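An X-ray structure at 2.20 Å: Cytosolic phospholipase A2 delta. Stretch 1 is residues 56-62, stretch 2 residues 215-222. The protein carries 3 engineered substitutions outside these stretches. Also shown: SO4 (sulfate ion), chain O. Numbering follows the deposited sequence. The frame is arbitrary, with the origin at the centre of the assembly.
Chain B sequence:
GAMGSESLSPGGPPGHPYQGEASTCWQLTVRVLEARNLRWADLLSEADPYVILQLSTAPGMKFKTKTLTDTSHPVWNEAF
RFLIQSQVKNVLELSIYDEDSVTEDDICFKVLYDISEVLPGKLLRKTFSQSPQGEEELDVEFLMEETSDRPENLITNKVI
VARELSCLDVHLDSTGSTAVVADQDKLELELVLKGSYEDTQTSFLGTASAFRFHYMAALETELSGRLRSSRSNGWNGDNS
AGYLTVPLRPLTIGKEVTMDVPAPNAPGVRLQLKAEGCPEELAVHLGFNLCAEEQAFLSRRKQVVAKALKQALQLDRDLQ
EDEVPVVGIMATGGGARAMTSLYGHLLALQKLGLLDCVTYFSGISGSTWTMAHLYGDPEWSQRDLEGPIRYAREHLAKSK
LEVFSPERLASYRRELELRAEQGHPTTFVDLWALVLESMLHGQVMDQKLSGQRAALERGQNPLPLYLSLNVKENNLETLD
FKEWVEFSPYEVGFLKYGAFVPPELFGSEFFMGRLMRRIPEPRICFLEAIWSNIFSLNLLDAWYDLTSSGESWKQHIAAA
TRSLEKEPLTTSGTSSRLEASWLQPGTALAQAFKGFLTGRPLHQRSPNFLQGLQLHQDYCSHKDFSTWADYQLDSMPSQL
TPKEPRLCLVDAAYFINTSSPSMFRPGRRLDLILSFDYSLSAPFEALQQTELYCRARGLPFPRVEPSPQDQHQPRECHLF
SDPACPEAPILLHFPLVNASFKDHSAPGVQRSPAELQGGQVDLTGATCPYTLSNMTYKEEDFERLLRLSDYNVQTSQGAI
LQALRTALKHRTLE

Stretch 1 56-62: STAPGMK
Stretch 2 215-222: YMAALETE

No hydrogen bond joins these two stretches, although they lie side by side over 213 Å² of summed buried surface. The contact rests on van der Waals packing, and the sulfur atoms of two methionines carry part of it.

Each stretch is shaped by a turn. In stretch 1, a type II beta turn runs from A58 to M61, closed by the hydrogen bond from M61 N to A58 O at 3.2 Å. P59 sits at phi/psi -61/137 and G60 at 90/-9. At those angles a CB on G60 would jam against the carbonyl O of P59, so the position calls for glycine. In stretch 2, a strand ends at M216. A type I turn from M216 to L219 follows, with A217 at -60/-30 and A218 at -74/-8, closed by the hydrogen bond from L219 N to M216 O at 3.2 Å. A strand begins at T221.

The CA atoms pair A58 with L219 at 7.8 Å and M61 with T221 at 8.6 Å, so both stretches advance in the same sense.

M61 gives the largest covered area. Its CA-to-CB bond points toward stretch 2, and its chi angles are m, m, m (-54°, -70°, -54°). M61 CG packs on L219 CG at 4.4 Å. M61 CE lies 3.7 Å from E220 O; a methyl beside sulfur is slightly polarised and sits comfortably against a carbonyl oxygen. M61 SD lies 4.2 Å from T221 OG1, a hydroxyl hydrogen-bonded elsewhere in the structure.

The CA-to-CB bond of L219 also points toward stretch 1, with chi1 -97° and chi2 25°, both off the usual wells. L219 CD1 meets A58 CB at 4.5 Å, a small apolar contact. M216, its CA-to-CB bond also toward stretch 1 and its rotamers m, t, p, places SD 3.6 Å from T57 O. Neither atom carries a hydrogen, so this is a van der Waals contact.

A sulfate, probably from the crystallisation liquor, binds the stretch 1 turn: G60 N donates a hydrogen bond to SO4 O1 at 2.6 Å.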

# COMPACT_ATOMS: atom_id res chain seq x y z
N SER B 56 8.69 -20.50 8.30
CA SER B 56 8.11 -19.21 7.90
C SER B 56 6.93 -18.78 8.78
O SER B 56 6.68 -17.59 8.95
CB SER B 56 7.69 -19.27 6.43
OG SER B 56 6.73 -20.28 6.21
N THR B 57 6.20 -19.75 9.32
CA THR B 57 5.01 -19.51 10.14
C THR B 57 5.28 -19.60 11.66
O THR B 57 4.35 -19.63 12.48
CB THR B 57 3.90 -20.51 9.75
OG1 THR B 57 4.41 -21.84 9.82
CG2 THR B 57 3.42 -20.24 8.32
N ALA B 58 6.56 -19.65 12.04
CA ALA B 58 6.97 -19.58 13.44
C ALA B 58 8.14 -18.59 13.57
O ALA B 58 9.27 -18.97 13.93
CB ALA B 58 7.37 -20.95 13.94
N PRO B 59 7.88 -17.31 13.27
CA PRO B 59 8.93 -16.31 13.38
C PRO B 59 9.44 -16.21 14.82
O PRO B 59 8.65 -16.26 15.76
CB PRO B 59 8.22 -15.02 12.97
CG PRO B 59 6.79 -15.25 13.32
CD PRO B 59 6.56 -16.71 13.02
N GLY B 60 10.75 -16.11 14.97
CA GLY B 60 11.37 -15.96 16.28
C GLY B 60 11.72 -17.27 16.97
O GLY B 60 12.38 -17.26 18.00
N MET B 61 11.25 -18.38 16.41
CA MET B 61 11.64 -19.72 16.85
C MET B 61 12.71 -20.26 15.90
O MET B 61 12.41 -20.65 14.78
CB MET B 61 10.40 -20.63 16.83
CG MET B 61 9.20 -20.10 17.62
SD MET B 61 9.43 -20.11 19.41
CE MET B 61 9.89 -21.81 19.73
N LYS B 62 13.96 -20.26 16.34
CA LYS B 62 15.08 -20.80 15.58
C LYS B 62 15.49 -22.06 16.29
O LYS B 62 15.52 -22.08 17.51
CB LYS B 62 16.29 -19.86 15.62
CG LYS B 62 16.33 -18.80 14.55
CD LYS B 62 17.73 -18.26 14.36
CE LYS B 62 17.75 -16.94 13.60
NZ LYS B 62 19.15 -16.55 13.24
N TYR B 215 1.18 -14.07 21.29
CA TYR B 215 1.86 -15.16 20.63
C TYR B 215 0.86 -16.21 20.17
O TYR B 215 -0.24 -16.32 20.70
CB TYR B 215 2.89 -15.80 21.57
CG TYR B 215 2.27 -16.31 22.84
CD1 TYR B 215 2.05 -17.68 23.03
CD2 TYR B 215 1.87 -15.44 23.84
CE1 TYR B 215 1.47 -18.15 24.19
CE2 TYR B 215 1.28 -15.90 25.00
CZ TYR B 215 1.08 -17.25 25.17
OH TYR B 215 0.51 -17.69 26.32
N MET B 216 1.26 -16.97 19.17
CA MET B 216 0.41 -18.02 18.63
C MET B 216 0.14 -19.13 19.63
O MET B 216 1.07 -19.67 20.24
CB MET B 216 1.07 -18.62 17.40
CG MET B 216 0.88 -17.81 16.14
SD MET B 216 1.91 -18.44 14.81
CE MET B 216 1.52 -20.16 14.82
N ALA B 217 -1.13 -19.50 19.76
CA ALA B 217 -1.54 -20.60 20.64
C ALA B 217 -0.89 -21.92 20.24
O ALA B 217 -0.64 -22.77 21.09
CB ALA B 217 -3.06 -20.74 20.63
N ALA B 218 -0.59 -22.09 18.95
CA ALA B 218 0.03 -23.32 18.45
C ALA B 218 1.52 -23.50 18.78
O ALA B 218 2.08 -24.56 18.51
CB ALA B 218 -0.16 -23.42 16.94
N LEU B 219 2.16 -22.49 19.35
CA LEU B 219 3.58 -22.63 19.71
C LEU B 219 3.78 -23.49 20.96
O LEU B 219 3.00 -23.43 21.90
CB LEU B 219 4.22 -21.27 19.99
CG LEU B 219 5.04 -20.49 18.95
CD1 LEU B 219 4.67 -20.86 17.53
CD2 LEU B 219 4.93 -18.98 19.16
N GLU B 220 4.86 -24.28 20.96
CA GLU B 220 5.43 -24.78 22.20
C GLU B 220 6.58 -23.85 22.53
O GLU B 220 7.59 -23.82 21.82
CB GLU B 220 5.94 -26.20 22.06
CG GLU B 220 6.71 -26.67 23.28
CD GLU B 220 7.07 -28.14 23.21
OE1 GLU B 220 7.54 -28.59 22.15
OE2 GLU B 220 6.88 -28.85 24.23
N THR B 221 6.42 -23.09 23.60
CA THR B 221 7.41 -22.12 23.98
C THR B 221 7.36 -21.90 25.50
O THR B 221 6.78 -22.70 26.22
CB THR B 221 7.21 -20.81 23.17
OG1 THR B 221 8.27 -19.90 23.45
CG2 THR B 221 5.86 -20.15 23.47
N GLU B 222 7.98 -20.83 25.97
CA GLU B 222 8.04 -20.56 27.41
C GLU B 222 8.25 -19.09 27.66
O GLU B 222 8.75 -18.38 26.80
CB GLU B 222 9.21 -21.34 28.02
CG GLU B 222 10.55 -21.03 27.38
CD GLU B 222 11.67 -21.89 27.92
OE1 GLU B 222 12.08 -21.65 29.06
OE2 GLU B 222 12.13 -22.81 27.21
S SO4 O . 13.34 -17.11 13.19
O1 SO4 O . 12.49 -15.90 13.03
O2 SO4 O . 12.77 -18.23 12.40
O3 SO4 O . 14.70 -16.79 12.73
O4 SO4 O . 13.40 -17.48 14.62